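Local structure of protocadherin gamma-B3 (Homo sapiens, 5K8R) at residues V219-N224 against S229-V234. The protein probably mediates calcium-dependent cell adhesion and may help establish and maintain specific neuronal connections in the brain. Numbering follows the deposited sequence.
With CA (calcium ion), chain F; CA (calcium ion), chain G.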
ATOM      1  N   VAL A 219      25.067  -8.711  25.684  1.00 40.73           N
ATOM      2  CA  VAL A 219      25.908  -7.640  26.203  1.00 48.82           C
ATOM      3  C   VAL A 219      25.979  -7.793  27.714  1.00 44.29           C
ATOM      4  O   VAL A 219      25.062  -8.328  28.342  1.00 40.74           O
ATOM      5  CB  VAL A 219      25.357  -6.251  25.788  1.00 55.09           C
ATOM      6  CG1 VAL A 219      24.040  -5.975  26.487  1.00 46.79           C
ATOM      7  CG2 VAL A 219      26.374  -5.150  26.074  1.00 68.71           C
ATOM      8  N   ASN A 220      27.083  -7.331  28.298  1.00 41.00           N
ATOM      9  CA  ASN A 220      27.296  -7.373  29.740  1.00 36.99           C
ATOM     10  C   ASN A 220      27.432  -5.946  30.252  1.00 38.97           C
ATOM     11  O   ASN A 220      28.288  -5.192  29.777  1.00 47.96           O
ATOM     12  CB  ASN A 220      28.539  -8.198  30.088  1.00 54.96           C
ATOM     13  CG  ASN A 220      28.630  -8.531  31.569  1.00 71.48           C
ATOM     14  OD1 ASN A 220      28.323  -7.704  32.429  1.00 72.46           O
ATOM     15  ND2 ASN A 220      29.056  -9.751  31.872  1.00 77.25           N
ATOM     16  N   VAL A 221      26.588  -5.580  31.215  1.00 42.80           N
ATOM     17  CA  VAL A 221      26.620  -4.261  31.831  1.00 40.07           C
ATOM     18  C   VAL A 221      26.660  -4.429  33.343  1.00 44.36           C
ATOM     19  O   VAL A 221      26.098  -5.379  33.896  1.00 54.94           O
ATOM     20  CB  VAL A 221      25.412  -3.393  31.411  1.00 41.52           C
ATOM     21  CG1 VAL A 221      25.487  -3.061  29.928  1.00 39.35           C
ATOM     22  CG2 VAL A 221      24.108  -4.102  31.737  1.00 42.91           C
ATOM     23  N   ALA A 222      27.337  -3.501  34.012  1.00 54.68           N
ATOM     24  CA  ALA A 222      27.428  -3.552  35.461  1.00 44.41           C
ATOM     25  C   ALA A 222      26.113  -3.110  36.097  1.00 43.22           C
ATOM     26  O   ALA A 222      25.302  -2.405  35.491  1.00 55.77           O
ATOM     27  CB  ALA A 222      28.581  -2.681  35.960  1.00 35.42           C
ATOM     28  N   GLU A 223      25.908  -3.540  37.345  1.00 39.69           N
ATOM     29  CA  GLU A 223      24.649  -3.248  38.022  1.00 41.92           C
ATOM     30  C   GLU A 223      24.533  -1.778  38.406  1.00 44.57           C
ATOM     31  O   GLU A 223      23.417  -1.260  38.529  1.00 58.32           O
ATOM     32  CB  GLU A 223      24.497  -4.132  39.259  1.00 44.92           C
ATOM     33  CG  GLU A 223      25.662  -4.061  40.227  1.00 51.92           C
ATOM     34  CD  GLU A 223      25.386  -4.808  41.516  1.00 47.22           C
ATOM     35  OE1 GLU A 223      24.199  -4.970  41.866  1.00 46.78           O
ATOM     36  OE2 GLU A 223      26.354  -5.239  42.175  1.00 58.54           O
ATOM     37  N   ASN A 224      25.657  -1.088  38.590  1.00 41.68           N
ATOM     38  CA  ASN A 224      25.615   0.323  38.955  1.00 66.19           C
ATOM     39  C   ASN A 224      25.481   1.202  37.717  1.00 67.40           C
ATOM     40  O   ASN A 224      25.927   2.354  37.714  1.00 65.74           O
ATOM     41  CB  ASN A 224      26.863   0.711  39.755  1.00 88.46           C
ATOM     42  CG  ASN A 224      28.140   0.578  38.950  1.00 98.44           C
ATOM     43  OD1 ASN A 224      28.242  -0.267  38.063  1.00106.97           O
ATOM     44  ND2 ASN A 224      29.123   1.415  39.258  1.00 96.05           N
ATOM     45  N   SER A 229      20.995   5.058  30.387  1.00 48.25           N
ATOM     46  CA  SER A 229      22.185   4.692  29.635  1.00 46.90           C
ATOM     47  C   SER A 229      21.835   3.754  28.484  1.00 49.23           C
ATOM     48  O   SER A 229      20.923   2.929  28.578  1.00 47.06           O
ATOM     49  CB  SER A 229      23.208   4.023  30.552  1.00 51.31           C
ATOM     50  OG  SER A 229      23.444   4.802  31.712  1.00 57.62           O
ATOM     51  N   SER A 230      22.577   3.891  27.389  1.00 45.17           N
ATOM     52  CA  SER A 230      22.420   2.996  26.251  1.00 44.32           C
ATOM     53  C   SER A 230      23.111   1.672  26.543  1.00 47.53           C
ATOM     54  O   SER A 230      24.255   1.648  27.008  1.00 59.31           O
ATOM     55  CB  SER A 230      22.996   3.632  24.986  1.00 47.75           C
ATOM     56  OG  SER A 230      22.821   2.786  23.863  1.00 54.23           O
ATOM     57  N   VAL A 231      22.415   0.571  26.274  1.00 43.85           N
ATOM     58  CA  VAL A 231      22.934  -0.763  26.528  1.00 50.97           C
ATOM     59  C   VAL A 231      23.256  -1.503  25.233  1.00 50.95           C
ATOM     60  O   VAL A 231      24.290  -2.169  25.141  1.00 58.76           O
ATOM     61  CB  VAL A 231      21.955  -1.574  27.410  1.00 48.75           C
ATOM     62  CG1 VAL A 231      20.557  -1.578  26.815  1.00 53.84           C
ATOM     63  CG2 VAL A 231      22.457  -2.989  27.617  1.00 56.07           C
ATOM     64  N   LEU A 232      22.400  -1.385  24.218  1.00 57.57           N
ATOM     65  CA  LEU A 232      22.654  -1.958  22.901  1.00 38.62           C
ATOM     66  C   LEU A 232      21.697  -1.310  21.905  1.00 42.36           C
ATOM     67  O   LEU A 232      20.911  -0.426  22.256  1.00 49.37           O
ATOM     68  CB  LEU A 232      22.510  -3.485  22.917  1.00 34.68           C
ATOM     69  CG  LEU A 232      21.166  -4.111  23.298  1.00 51.50           C
ATOM     70  CD1 LEU A 232      20.275  -4.333  22.081  1.00 47.07           C
ATOM     71  CD2 LEU A 232      21.397  -5.416  24.034  1.00 42.53           C
ATOM     72  N   LYS A 233      21.766  -1.762  20.653  1.00 45.08           N
ATOM     73  CA  LYS A 233      20.901  -1.239  19.600  1.00 40.04           C
ATOM     74  C   LYS A 233      20.644  -2.340  18.586  1.00 39.78           C
ATOM     75  O   LYS A 233      21.572  -2.774  17.899  1.00 45.53           O
ATOM     76  CB  LYS A 233      21.528  -0.021  18.917  1.00 43.36           C
ATOM     77  CG  LYS A 233      20.678   0.544  17.791  1.00 46.77           C
ATOM     78  CD  LYS A 233      21.371   1.708  17.104  1.00 62.81           C
ATOM     79  CE  LYS A 233      20.563   2.227  15.921  1.00 70.48           C
ATOM     80  NZ  LYS A 233      21.264   3.346  15.228  1.00 81.52           N
ATOM     81  N   VAL A 234      19.393  -2.788  18.490  1.00 37.62           N
ATOM     82  CA  VAL A 234      19.041  -3.777  17.483  1.00 38.79           C
ATOM     83  C   VAL A 234      18.902  -3.100  16.123  1.00 44.31           C
ATOM     84  O   VAL A 234      18.819  -1.874  16.006  1.00 56.00           O
ATOM     85  CB  VAL A 234      17.756  -4.528  17.868  1.00 39.48           C
ATOM     86  CG1 VAL A 234      17.882  -5.107  19.272  1.00 32.63           C
ATOM     87  CG2 VAL A 234      16.549  -3.615  17.764  1.00 41.59           C
TER
HETATM   88 CA    CA F 505      26.437  -6.498  44.283  1.00 37.37          CA
HETATM   89 CA    CA G 506      23.474  -4.365  44.143  1.00 47.09          CA
HETATM   90  O   HOH W   1      21.829  -2.644  43.306  1.00 38.88           O
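Val219 lays its CG1 methyl across two neighbours of the facing strand at once, 3.6 Å from CG2 of Val231 and 3.6 Å from CD2 of Leu232. Its chi1 of 68° sets CG1 between the backbone N and the carbonyl carbon, while the other methyl, CG2, rests 3.8 Å from the carbonyl O of Val231. On the Val231 side a single methyl does the work: CG2, which lies anti to the backbone N because CG1 takes the chi1 of 53°, also meets CG1 of Val221 at 3.8 Å, the two side chains crossing at roughly a right angle. One branch of Val231 thus bridges two alternate residues of strand 219-222. The side-chain contacts are all between apolar groups and modest in extent, burying 150 Å² in all. The strand segments run nearly antiparallel, at 172°, but their axes stay 7.9 Å apart, so methyl groups rather than backbone atoms join them. Val231 and Leu232 form a classic beta bulge opposite Leu271, which probably helps to turn both side chains to the same side, and both touch Leu271. Beyond Ala222 the chain leaves the strand, and Glu223 spans two calcium ions at the junction of the third and fourth cadherin repeats, OE2 binding one and OE1 the other; Asp309, Asp312 and Asp345 are among the further ligands. Within the beta sandwich of the third repeat, strand 216-222 pairs in parallel with strand 298-308 in one sheet, whereas strand 230-237 lies in the other, between strands 211-212 and 270-273, and the valine-leucine cluster joins the edge strand of one sheet to an inner strand of the other.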